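Local coordinates for glycerate kinase, putative (Thermotoga maritima, PDB 2B8N), which catalyses the ATP-dependent, magnesium-requiring phosphorylation of D-glycerate to 2-phosphoglycerate, a step in the breakdown of serine through 3-hydroxypyruvate, at residues E25-S30 / C358-D363; R114-L119 / G183-R188; Q154-A159 / I234-S239; Q264-E269 / T418-L423. One frame throughout, in Å; residues are numbered along the deposited sequence.

Contact 1: residues E25-S30 / C358-D363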
loop_
_atom_site.group_PDB
_atom_site.type_symbol
_atom_site.label_atom_id
_atom_site.label_comp_id
_atom_site.label_asym_id
_atom_site.label_seq_id
_atom_site.Cartn_x
_atom_site.Cartn_y
_atom_site.Cartn_z
ATOM N N GLU A 25 -13.366 4.389 16.486
ATOM C CA GLU A 25 -13.257 5.776 16.041
ATOM C C GLU A 25 -11.788 6.129 15.804
ATOM O O GLU A 25 -11.465 6.673 14.770
ATOM C CB GLU A 25 -13.912 6.774 17.004
ATOM C CG GLU A 25 -14.478 7.961 16.256
ATOM C CD GLU A 25 -14.435 9.242 17.036
ATOM O OE1 GLU A 25 -14.372 9.182 18.285
ATOM O OE2 GLU A 25 -14.461 10.312 16.381
ATOM N N ILE A 26 -10.902 5.785 16.736
ATOM C CA ILE A 26 -9.461 6.094 16.570
ATOM C C ILE A 26 -8.872 5.484 15.289
ATOM O O ILE A 26 -8.116 6.158 14.554
ATOM C CB ILE A 26 -8.611 5.619 17.772
ATOM C CG1 ILE A 26 -8.946 6.438 19.016
ATOM C CG2 ILE A 26 -7.131 5.744 17.453
ATOM C CD1 ILE A 26 -8.609 5.730 20.281
ATOM N N VAL A 27 -9.216 4.211 15.042
ATOM C CA VAL A 27 -8.843 3.528 13.810
ATOM C C VAL A 27 -9.451 4.225 12.604
ATOM O O VAL A 27 -8.716 4.523 11.681
ATOM C CB VAL A 27 -9.200 2.032 13.855
ATOM C CG1 VAL A 27 -9.006 1.383 12.503
ATOM C CG2 VAL A 27 -8.342 1.317 14.930
ATOM N N LYS A 28 -10.750 4.542 12.625
ATOM C CA LYS A 28 -11.390 5.219 11.469
ATOM C C LYS A 28 -10.768 6.595 11.167
ATOM O O LYS A 28 -10.389 6.876 10.034
ATOM C CB LYS A 28 -12.917 5.360 11.644
ATOM C CG LYS A 28 -13.739 4.140 11.167
ATOM C CD LYS A 28 -15.274 4.417 11.215
ATOM C CE LYS A 28 -16.154 3.215 10.774
ATOM N NZ LYS A 28 -15.821 1.884 11.419
ATOM N N LYS A 29 -10.650 7.436 12.186
ATOM C CA LYS A 29 -10.047 8.753 12.039
ATOM C C LYS A 29 -8.548 8.700 11.720
ATOM O O LYS A 29 -8.043 9.597 11.050
ATOM C CB LYS A 29 -10.264 9.575 13.316
ATOM C CG LYS A 29 -11.692 9.985 13.564
ATOM C CD LYS A 29 -12.050 11.241 12.773
ATOM C CE LYS A 29 -13.565 11.516 12.776
ATOM N NZ LYS A 29 -13.940 12.741 11.988
ATOM N N SER A 30 -7.833 7.672 12.190
ATOM C CA SER A 30 -6.406 7.579 11.898
ATOM C C SER A 30 -6.163 7.367 10.409
ATOM O O SER A 30 -5.252 7.976 9.841
ATOM C CB SER A 30 -5.755 6.465 12.696
ATOM O OG SER A 30 -5.855 6.748 14.079
ATOM N N CYS A 358 -7.987 -3.797 18.129
ATOM C CA CYS A 358 -8.611 -3.496 16.872
ATOM C C CYS A 358 -7.573 -3.484 15.789
ATOM O O CYS A 358 -6.635 -2.713 15.866
ATOM C CB CYS A 358 -9.219 -2.118 16.938
ATOM S SG CYS A 358 -9.979 -1.637 15.366
ATOM N N SER A 359 -7.727 -4.341 14.793
ATOM C CA SER A 359 -6.783 -4.449 13.694
ATOM C C SER A 359 -7.480 -4.068 12.415
ATOM O O SER A 359 -8.670 -4.367 12.266
ATOM C CB SER A 359 -6.310 -5.894 13.593
ATOM O OG SER A 359 -7.360 -6.746 13.156
ATOM N N ALA A 360 -6.781 -3.430 11.477
ATOM C CA ALA A 360 -7.456 -2.973 10.258
ATOM C C ALA A 360 -6.561 -2.837 9.045
ATOM O O ALA A 360 -5.517 -2.210 9.105
ATOM C CB ALA A 360 -8.161 -1.646 10.513
ATOM N N GLY A 361 -6.985 -3.409 7.923
ATOM C CA GLY A 361 -6.362 -3.097 6.659
ATOM C C GLY A 361 -6.842 -1.729 6.231
ATOM O O GLY A 361 -8.036 -1.539 6.107
ATOM N N THR A 362 -5.914 -0.794 5.999
ATOM C CA THR A 362 -6.236 0.583 5.590
ATOM C C THR A 362 -6.942 0.694 4.225
ATOM O O THR A 362 -7.492 1.734 3.900
ATOM C CB THR A 362 -4.961 1.510 5.611
ATOM O OG1 THR A 362 -3.924 0.950 4.790
ATOM C CG2 THR A 362 -4.432 1.738 7.065
ATOM N N ASP A 363 -6.857 -0.361 3.419
ATOM C CA ASP A 363 -7.791 -0.657 2.314
ATOM C C ASP A 363 -9.245 -0.441 2.710
ATOM O O ASP A 363 -10.014 0.189 1.991
ATOM C CB ASP A 363 -7.764 -2.165 2.007
ATOM C CG ASP A 363 -6.834 -2.545 0.936
ATOM O OD1 ASP A 363 -6.817 -1.859 -0.101
ATOM O OD2 ASP A 363 -6.164 -3.586 1.121
#

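Contact 2: residues R114-L119 / G183-R188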
loop_
_atom_site.group_PDB
_atom_site.type_symbol
_atom_site.label_atom_id
_atom_site.label_comp_id
_atom_site.label_asym_id
_atom_site.label_seq_id
_atom_site.Cartn_x
_atom_site.Cartn_y
_atom_site.Cartn_z
ATOM N N ARG A 114 1.770 5.325 -23.389
ATOM C CA ARG A 114 2.246 5.992 -24.576
ATOM C C ARG A 114 1.752 7.449 -24.608
ATOM O O ARG A 114 2.510 8.355 -24.955
ATOM C CB ARG A 114 1.836 5.192 -25.814
ATOM C CG ARG A 114 2.042 5.865 -27.134
ATOM C CD ARG A 114 1.742 4.854 -28.240
ATOM N NE ARG A 114 2.815 3.854 -28.306
ATOM C CZ ARG A 114 2.668 2.540 -28.504
ATOM N NH1 ARG A 114 1.462 1.988 -28.654
ATOM N NH2 ARG A 114 3.758 1.766 -28.546
ATOM N N ARG A 115 0.502 7.674 -24.215
ATOM C CA ARG A 115 -0.071 9.037 -24.184
ATOM C C ARG A 115 0.602 9.909 -23.122
ATOM O O ARG A 115 0.868 11.083 -23.366
ATOM C CB ARG A 115 -1.593 8.997 -23.943
ATOM C CG ARG A 115 -2.270 10.341 -23.724
ATOM C CD ARG A 115 -1.924 11.322 -24.814
ATOM N NE ARG A 115 -2.835 12.469 -24.857
ATOM C CZ ARG A 115 -2.693 13.493 -25.694
ATOM N NH1 ARG A 115 -1.698 13.501 -26.562
ATOM N NH2 ARG A 115 -3.564 14.495 -25.688
ATOM N N VAL A 116 0.877 9.340 -21.948
ATOM C CA VAL A 116 1.598 10.070 -20.903
ATOM C C VAL A 116 2.968 10.576 -21.405
ATOM O O VAL A 116 3.401 11.681 -21.039
ATOM C CB VAL A 116 1.828 9.213 -19.622
ATOM C CG1 VAL A 116 2.705 9.963 -18.636
ATOM C CG2 VAL A 116 0.509 8.828 -18.966
ATOM N N LEU A 117 3.649 9.769 -22.225
ATOM C CA LEU A 117 4.987 10.134 -22.730
ATOM C C LEU A 117 4.880 11.215 -23.805
ATOM O O LEU A 117 5.830 11.979 -24.008
ATOM C CB LEU A 117 5.767 8.900 -23.246
ATOM C CG LEU A 117 6.200 7.842 -22.198
ATOM C CD1 LEU A 117 6.865 6.643 -22.835
ATOM C CD2 LEU A 117 7.128 8.382 -21.129
ATOM N N GLU A 118 3.730 11.287 -24.486
ATOM C CA GLU A 118 3.468 12.391 -25.422
ATOM C C GLU A 118 3.296 13.676 -24.644
ATOM O O GLU A 118 3.803 14.715 -25.040
ATOM C CB GLU A 118 2.234 12.128 -26.283
ATOM C CG GLU A 118 2.408 10.899 -27.148
ATOM C CD GLU A 118 2.066 11.175 -28.587
ATOM O OE1 GLU A 118 2.655 12.130 -29.154
ATOM O OE2 GLU A 118 1.210 10.440 -29.137
ATOM N N LEU A 119 2.613 13.595 -23.513
ATOM C CA LEU A 119 2.434 14.765 -22.679
ATOM C C LEU A 119 3.741 15.274 -22.044
ATOM O O LEU A 119 3.835 16.467 -21.772
ATOM C CB LEU A 119 1.392 14.539 -21.586
ATOM C CG LEU A 119 -0.005 14.153 -22.068
ATOM C CD1 LEU A 119 -1.052 14.311 -20.938
ATOM C CD2 LEU A 119 -0.434 14.944 -23.299
ATOM N N GLY A 183 13.744 4.529 -13.702
ATOM C CA GLY A 183 14.130 5.942 -13.834
ATOM C C GLY A 183 13.904 6.543 -15.217
ATOM O O GLY A 183 14.171 7.718 -15.447
ATOM N N ARG A 184 13.402 5.752 -16.151
ATOM C CA ARG A 184 13.277 6.225 -17.543
ATOM C C ARG A 184 12.226 7.327 -17.754
ATOM O O ARG A 184 12.404 8.240 -18.583
ATOM C CB ARG A 184 13.050 5.039 -18.477
ATOM C CG ARG A 184 14.335 4.232 -18.602
ATOM C CD ARG A 184 14.258 3.073 -19.547
ATOM N NE ARG A 184 15.574 2.741 -20.110
ATOM C CZ ARG A 184 15.975 1.509 -20.404
ATOM N NH1 ARG A 184 15.190 0.458 -20.178
ATOM N NH2 ARG A 184 17.181 1.313 -20.929
ATOM N N PHE A 185 11.159 7.253 -16.972
ATOM C CA PHE A 185 10.147 8.284 -16.964
ATOM C C PHE A 185 10.732 9.642 -16.609
ATOM O O PHE A 185 10.477 10.601 -17.303
ATOM C CB PHE A 185 9.004 7.911 -16.015
ATOM C CG PHE A 185 7.911 8.912 -15.987
ATOM C CD1 PHE A 185 7.277 9.304 -17.166
ATOM C CD2 PHE A 185 7.505 9.476 -14.799
ATOM C CE1 PHE A 185 6.248 10.241 -17.145
ATOM C CE2 PHE A 185 6.476 10.397 -14.773
ATOM C CZ PHE A 185 5.853 10.777 -15.956
ATOM N N ALA A 186 11.522 9.721 -15.545
ATOM C CA ALA A 186 12.198 10.982 -15.144
ATOM C C ALA A 186 13.173 11.416 -16.210
ATOM O O ALA A 186 13.388 12.625 -16.432
ATOM C CB ALA A 186 12.946 10.816 -13.810
ATOM N N GLU A 187 13.771 10.419 -16.852
ATOM C CA GLU A 187 14.702 10.649 -17.925
ATOM C C GLU A 187 13.988 11.247 -19.140
ATOM O O GLU A 187 14.578 12.049 -19.858
ATOM C CB GLU A 187 15.411 9.344 -18.274
ATOM C CG GLU A 187 16.258 9.401 -19.516
ATOM C CD GLU A 187 17.172 8.207 -19.656
ATOM O OE1 GLU A 187 16.682 7.069 -19.671
ATOM O OE2 GLU A 187 18.392 8.418 -19.754
ATOM N N ARG A 188 12.730 10.877 -19.384
ATOM C CA ARG A 188 11.973 11.472 -20.521
ATOM C C ARG A 188 11.419 12.855 -20.199
ATOM O O ARG A 188 11.291 13.711 -21.057
ATOM C CB ARG A 188 10.811 10.591 -20.902
ATOM C CG ARG A 188 11.189 9.306 -21.570
ATOM C CD ARG A 188 11.343 9.482 -23.065
ATOM N NE ARG A 188 10.883 8.270 -23.731
ATOM C CZ ARG A 188 9.848 8.170 -24.563
ATOM N NH1 ARG A 188 9.118 9.216 -24.903
ATOM N NH2 ARG A 188 9.542 6.985 -25.076
#

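Contact 3: residues Q154-A159 / I234-S239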
loop_
_atom_site.group_PDB
_atom_site.type_symbol
_atom_site.label_atom_id
_atom_site.label_comp_id
_atom_site.label_asym_id
_atom_site.label_seq_id
_atom_site.Cartn_x
_atom_site.Cartn_y
_atom_site.Cartn_z
ATOM N N GLN A 154 4.684 -10.191 -19.605
ATOM C CA GLN A 154 3.766 -11.030 -18.811
ATOM C C GLN A 154 4.419 -12.410 -18.529
ATOM O O GLN A 154 4.574 -12.821 -17.378
ATOM C CB GLN A 154 2.406 -11.194 -19.539
ATOM C CG GLN A 154 1.479 -9.922 -19.550
ATOM C CD GLN A 154 0.314 -9.956 -20.608
ATOM O OE1 GLN A 154 0.115 -8.991 -21.362
ATOM N NE2 GLN A 154 -0.441 -11.066 -20.651
ATOM N N LYS A 155 4.840 -13.099 -19.591
ATOM C CA LYS A 155 5.361 -14.472 -19.475
ATOM C C LYS A 155 6.672 -14.575 -18.689
ATOM O O LYS A 155 6.865 -15.533 -17.943
ATOM C CB LYS A 155 5.591 -15.106 -20.856
ATOM C CG LYS A 155 4.343 -15.521 -21.643
ATOM C CD LYS A 155 4.669 -16.766 -22.479
ATOM C CE LYS A 155 3.592 -17.131 -23.508
ATOM N NZ LYS A 155 4.012 -18.303 -24.383
ATOM N N LEU A 156 7.569 -13.617 -18.880
ATOM C CA LEU A 156 8.871 -13.624 -18.202
ATOM C C LEU A 156 8.773 -13.452 -16.692
ATOM O O LEU A 156 9.541 -14.076 -15.954
ATOM C CB LEU A 156 9.765 -12.481 -18.704
ATOM C CG LEU A 156 10.654 -12.762 -19.895
ATOM C CD1 LEU A 156 11.340 -11.475 -20.384
ATOM C CD2 LEU A 156 11.680 -13.852 -19.546
ATOM N N THR A 157 7.884 -12.539 -16.267
ATOM C CA THR A 157 7.545 -12.281 -14.859
ATOM C C THR A 157 7.038 -13.546 -14.174
ATOM O O THR A 157 7.544 -13.966 -13.128
ATOM C CB THR A 157 6.402 -11.218 -14.759
ATOM O OG1 THR A 157 6.782 -10.008 -15.431
ATOM C CG2 THR A 157 6.080 -10.881 -13.334
ATOM N N SER A 158 6.037 -14.157 -14.795
ATOM C CA SER A 158 5.391 -15.323 -14.242
ATOM C C SER A 158 6.395 -16.478 -14.128
ATOM O O SER A 158 6.438 -17.196 -13.123
ATOM C CB SER A 158 4.198 -15.697 -15.120
ATOM O OG SER A 158 3.403 -16.698 -14.510
ATOM N N ALA A 159 7.227 -16.627 -15.150
ATOM C CA ALA A 159 8.294 -17.614 -15.127
ATOM C C ALA A 159 9.214 -17.371 -13.955
ATOM O O ALA A 159 9.651 -18.317 -13.296
ATOM C CB ALA A 159 9.103 -17.534 -16.419
ATOM N N ILE A 234 15.630 -19.037 -17.661
ATOM C CA ILE A 234 14.502 -18.564 -18.459
ATOM C C ILE A 234 14.965 -18.144 -19.854
ATOM O O ILE A 234 15.699 -17.163 -20.004
ATOM C CB ILE A 234 13.747 -17.442 -17.737
ATOM C CG1 ILE A 234 13.087 -18.011 -16.473
ATOM C CG2 ILE A 234 12.676 -16.835 -18.649
ATOM C CD1 ILE A 234 12.877 -17.015 -15.370
ATOM N N GLU A 235 14.534 -18.902 -20.864
ATOM C CA GLU A 235 14.881 -18.629 -22.256
ATOM C C GLU A 235 14.140 -17.368 -22.749
ATOM O O GLU A 235 12.982 -17.145 -22.400
ATOM C CB GLU A 235 14.558 -19.850 -23.129
ATOM N N THR A 236 14.830 -16.550 -23.553
ATOM C CA THR A 236 14.305 -15.260 -24.068
ATOM C C THR A 236 14.740 -14.986 -25.522
ATOM O O THR A 236 15.808 -15.438 -25.956
ATOM C CB THR A 236 14.827 -14.069 -23.232
ATOM O OG1 THR A 236 16.263 -14.079 -23.218
ATOM C CG2 THR A 236 14.316 -14.146 -21.818
ATOM N N SER A 237 13.940 -14.213 -26.255
ATOM C CA SER A 237 14.238 -13.900 -27.661
ATOM C C SER A 237 15.552 -13.098 -27.856
ATOM O O SER A 237 16.197 -12.692 -26.891
ATOM C CB SER A 237 13.044 -13.155 -28.300
ATOM O OG SER A 237 12.612 -12.028 -27.543
ATOM N N GLU A 238 15.959 -12.908 -29.108
ATOM C CA GLU A 238 17.055 -11.990 -29.420
ATOM C C GLU A 238 16.561 -10.557 -29.188
ATOM O O GLU A 238 17.305 -9.719 -28.676
ATOM C CB GLU A 238 17.546 -12.168 -30.862
ATOM N N SER A 239 15.301 -10.289 -29.550
ATOM C CA SER A 239 14.656 -8.983 -29.300
ATOM C C SER A 239 14.800 -8.555 -27.844
ATOM O O SER A 239 15.181 -7.426 -27.553
ATOM C CB SER A 239 13.143 -9.050 -29.609
ATOM O OG SER A 239 12.810 -8.329 -30.783
#

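Contact 4: residues Q264-E269 / T418-L423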
loop_
_atom_site.group_PDB
_atom_site.type_symbol
_atom_site.label_atom_id
_atom_site.label_comp_id
_atom_site.label_asym_id
_atom_site.label_seq_id
_atom_site.Cartn_x
_atom_site.Cartn_y
_atom_site.Cartn_z
ATOM N N GLN A 264 3.520 4.881 8.638
ATOM C CA GLN A 264 3.999 5.731 9.732
ATOM C C GLN A 264 3.035 6.882 10.014
ATOM O O GLN A 264 2.731 7.155 11.189
ATOM C CB GLN A 264 5.368 6.310 9.425
ATOM C CG GLN A 264 6.482 5.304 9.272
ATOM C CD GLN A 264 7.823 5.998 9.185
ATOM O OE1 GLN A 264 7.997 7.095 9.724
ATOM N NE2 GLN A 264 8.775 5.381 8.489
ATOM N N LYS A 265 2.542 7.543 8.957
ATOM C CA LYS A 265 1.636 8.689 9.134
ATOM C C LYS A 265 0.391 8.242 9.900
ATOM O O LYS A 265 -0.117 8.973 10.751
ATOM C CB LYS A 265 1.281 9.332 7.787
ATOM C CG LYS A 265 0.480 10.636 7.875
ATOM N N VAL A 266 -0.056 7.022 9.619
ATOM C CA VAL A 266 -1.286 6.491 10.178
ATOM C C VAL A 266 -1.085 6.116 11.618
ATOM O O VAL A 266 -1.970 6.305 12.429
ATOM C CB VAL A 266 -1.770 5.298 9.350
ATOM C CG1 VAL A 266 -2.960 4.638 9.983
ATOM C CG2 VAL A 266 -2.159 5.777 7.981
ATOM N N CYS A 267 0.083 5.592 11.938
ATOM C CA CYS A 267 0.409 5.317 13.330
ATOM C C CYS A 267 0.570 6.573 14.157
ATOM O O CYS A 267 0.166 6.595 15.322
ATOM C CB CYS A 267 1.683 4.515 13.394
ATOM S SG CYS A 267 1.329 2.837 13.020
ATOM N N ASP A 268 1.172 7.604 13.555
ATOM C CA ASP A 268 1.360 8.899 14.222
ATOM C C ASP A 268 0.037 9.533 14.559
ATOM O O ASP A 268 -0.094 10.110 15.629
ATOM C CB ASP A 268 2.193 9.901 13.383
ATOM C CG ASP A 268 3.697 9.715 13.549
ATOM O OD1 ASP A 268 4.123 8.975 14.453
ATOM O OD2 ASP A 268 4.465 10.312 12.774
ATOM N N GLU A 269 -0.925 9.444 13.641
ATOM C CA GLU A 269 -2.233 10.046 13.854
ATOM C C GLU A 269 -2.987 9.299 14.947
ATOM O O GLU A 269 -3.640 9.922 15.788
ATOM C CB GLU A 269 -3.053 10.069 12.571
ATOM C CG GLU A 269 -4.344 10.897 12.669
ATOM C CD GLU A 269 -4.090 12.391 12.710
ATOM O OE1 GLU A 269 -2.908 12.778 12.858
ATOM O OE2 GLU A 269 -5.067 13.186 12.611
ATOM N N THR A 418 -7.740 4.232 -0.088
ATOM C CA THR A 418 -6.301 4.279 0.122
ATOM C C THR A 418 -5.746 2.899 0.532
ATOM O O THR A 418 -6.495 1.969 0.813
ATOM C CB THR A 418 -5.916 5.396 1.132
ATOM O OG1 THR A 418 -4.500 5.445 1.280
ATOM C CG2 THR A 418 -6.547 5.188 2.490
ATOM N N ASN A 419 -4.429 2.757 0.514
ATOM C CA ASN A 419 -3.785 1.575 1.044
ATOM C C ASN A 419 -2.370 1.876 1.523
ATOM O O ASN A 419 -1.482 2.167 0.719
ATOM C CB ASN A 419 -3.760 0.462 -0.001
ATOM C CG ASN A 419 -3.194 -0.842 0.552
ATOM O OD1 ASN A 419 -3.263 -1.119 1.767
ATOM N ND2 ASN A 419 -2.636 -1.653 -0.332
ATOM N N VAL A 420 -2.178 1.840 2.836
ATOM C CA VAL A 420 -0.843 1.952 3.406
ATOM C C VAL A 420 -0.624 0.837 4.406
ATOM O O VAL A 420 -0.015 1.043 5.441
ATOM C CB VAL A 420 -0.583 3.330 4.068
ATOM C CG1 VAL A 420 -0.786 4.442 3.071
ATOM C CG2 VAL A 420 -1.472 3.537 5.304
ATOM N N ASN A 421 -1.111 -0.354 4.057
ATOM C CA ASN A 421 -0.960 -1.576 4.850
ATOM C C ASN A 421 -1.798 -1.553 6.153
ATOM O O ASN A 421 -2.942 -1.122 6.123
ATOM C CB ASN A 421 0.530 -1.915 5.031
ATOM C CG ASN A 421 1.227 -2.174 3.694
ATOM O OD1 ASN A 421 2.221 -1.507 3.336
ATOM N ND2 ASN A 421 0.697 -3.152 2.945
ATOM N N ASP A 422 -1.251 -2.018 7.278
ATOM C CA ASP A 422 -2.075 -2.391 8.438
ATOM C C ASP A 422 -1.869 -1.463 9.655
ATOM O O ASP A 422 -0.745 -1.041 9.949
ATOM C CB ASP A 422 -1.802 -3.871 8.803
ATOM C CG ASP A 422 -2.097 -4.838 7.637
ATOM O OD1 ASP A 422 -2.854 -4.452 6.714
ATOM O OD2 ASP A 422 -1.599 -5.991 7.642
ATOM N N LEU A 423 -2.963 -1.149 10.340
ATOM C CA LEU A 423 -2.911 -0.475 11.643
ATOM C C LEU A 423 -3.516 -1.399 12.716
ATOM O O LEU A 423 -4.613 -1.927 12.520
ATOM C CB LEU A 423 -3.688 0.856 11.603
ATOM C CG LEU A 423 -3.861 1.604 12.932
ATOM C CD1 LEU A 423 -2.503 1.934 13.511
ATOM C CD2 LEU A 423 -4.690 2.849 12.787
#

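Contact 1: residues E25-S30 / C358-D363
With chi1 near 171°, V27 holds CG1 trans to its own nitrogen and CG2 trans to its carbonyl carbon, and this rotation splits the two methyls between the side chains of C358 and A360. C358 answers with chi1 of 178°, which extends SG away from its backbone nitrogen and toward V27 of the helix. The thiol sulfur then lies 3.4 Å from V27 CG2, and 4.0 Å from V27 CB at the root of the fork. The other branch, V27 CG1, rests against the single methyl of A360, at 3.7 Å from its CB. C358 and A360 stand two apart on strand 355-361 and so direct their side chains to the same side of the sheet, while S359 between them points the other way and gives its OG to the chain at N338 O. One valine on helix 17-32 thus spans both residues, its CA 7.5 Å from the CA of A360. The small surface is widened by neighbours: I425 of the adjoining strand 422-428 also touches V27, and L411 lies against A360. Beyond the strand's end, T362 turns into a loop where OG1 pairs with V420 N and N421 O, tying the loop to the neighbouring chain segment. No hydrogen bond crosses from helix to strand here. All three touching residues are buried, so this seat of the N-terminal helix on the C-terminal mixed sheet rests on dispersion and exclusion of water, with the cysteine acting as an apolar, polarisable neighbour.

Contact 2: residues R114-L119 / G183-R188
L117 lays its CD1 methyl over one face of the R188 guanidinium, displaced toward the rim, so that CD1 is 3.5 Å from R188 NH2 and 3.8 Å from CZ. The arginine reaches this place by folding back: bends at chi2 (-87°) and chi3 carry its head group across the leucine at about a right angle. Nearer the backbone, L117 CB approaches R188 NH1 at 3.8 Å. The polar rim of the same group is engaged elsewhere, NH1 in a salt bridge with D121, just past helix 107-120, and NH2 in a weak hydrogen bond with Q179. Without the guanidinium, as with an alanine in place of R188, D121 would probably be left without its salt-bridge partner and L117 CD1 without the flat group it lies over. The second leucine methyl, CD2, meets the ring of F185 at its edge, 4.1 Å from CD1 of the phenylalanine. V116 adds CG1 at 3.9 Å from F185 CE1, approaching the ring obliquely. With chi1 at -178°, F185 swings this ring toward the neighbouring helix and against further aromatics, F141 edge-to-face and F131 of strand 128-133. Packing therefore grades from buried and aromatic on the F185 side to charged at partly exposed R188. The two helical segments run roughly alongside, 34° apart in direction with axes 10.8 Å from each other. Each helix precedes one of the adjacent strands 128-133 and 193-199, an association typical of helices lying side by side on a Rossmann-like parallel sheet of order 3-2-1-4-5-6.

Contact 3: residues Q154-A159 / I234-S239
Apolar contacts carry the junction between L156 and A159 on helix 150-162 and the chain running from I234 toward helix 238-244. L156 sends one branch across: its CD2 lies 3.3 Å from I234 CG2 and 3.5 Å from T236 CG2, so a single methyl is set against two side chains that stand two residues apart. The leucine crosses T236 at about a right angle. I234 divides its own atoms between two helix residues. Its chi1 of -66° puts CG2 trans to the backbone nitrogen, facing L156, while the longer arm ends in CD1, 4.0 Å from A159 CB and 3.9 Å from the carbonyl carbon of A159, one turn on along the helix. Cut back to an alanine, I234 lacks CG1, CG2 and CD1, which would probably open a gap beside L156 CD2 and leave A159 CB without its contact from this segment. L229 of helix 222-231 touches L156, I234 and T236 alike and closes the cluster from another helix. Polar groups arrange themselves round this patch without bridging the two segments. T236 keeps its methyl for the leucine and gives OG1 to K241 NZ. S237, at the N-cap of helix 238-244, uses OG to cap V240 N and also pairs with E152 OE2, a link back to the first turn of helix 150-162. The chemistry thus separates into mainly aliphatic carbon against aliphatic carbon in the middle and hydroxyl bonds at the border, which implies non-directional apolar contact at a partly buried site, with the capping serine supplying the directional tie between the two helix starts.

Contact 4: residues Q264-E269 / T418-L423
L423 extends from strand 422-428 toward V266 and C267 on helix 263-276, and each part of it finds a neighbour. Its CB begins the contact at 4.2 Å from V266 CG1; chi1 of 173° then carries CG away from the backbone nitrogen toward the helix, and the chain forks. CD2 closes on the same V266 CG1 at 3.7 Å, while CD1 leans to the next helix residue and lies 4.0 Å from C267 SG. The leucine therefore sits astride two consecutive helix positions. V266 itself is forked between partners, since its other methyl, CG2, meets V420 CG2 at 3.6 Å. V420 lies in the loop before the strand, where an Asx turn shapes the backbone: N421 N donates to N419 OD1 over 3.2 Å with an N-H...O angle of 157°, the donor standing well above the plane of the side-chain carbonyl. Outside these segments I320 touches both L423 and C267, I283 packs on C267, and L199 of the parallel sheet reaches V420. D422, between the loop and L423, points away from the helix and uses its carboxylate for R337, in a salt bridge, and N338. One side of the strand's start is thus apolar and helix-covered, the other polar and turned to helix 337-348. All four touching residues are buried. This is the helix-on-sheet packing of an alpha/beta domain: helix 263-276, which leads from strand 255-261 of the parallel sheet to strand 280-285, packs on the mixed sheet, against 422-428, one of its two middle strands.

From the N terminus, 25-30 opens contact 1, whose loop closes only at 358-363. Inside it, 114-119 and then 154-159 open contacts 2 and 3, which close in the same order at 183-188 and 234-239; these two therefore cross, and both nest within contact 1. Contact 4 opens at 264-269, after both have closed, and ends at 418-423, crossing contact 1. Contacts 1 and 4 have centres about 8 Å apart and fix two helices on neighbouring strands of the mixed sheet. Contact 2 joins two helices of the parallel-sheet half, and contact 3 a helix and a loop there, across the chain's centre from contact 1.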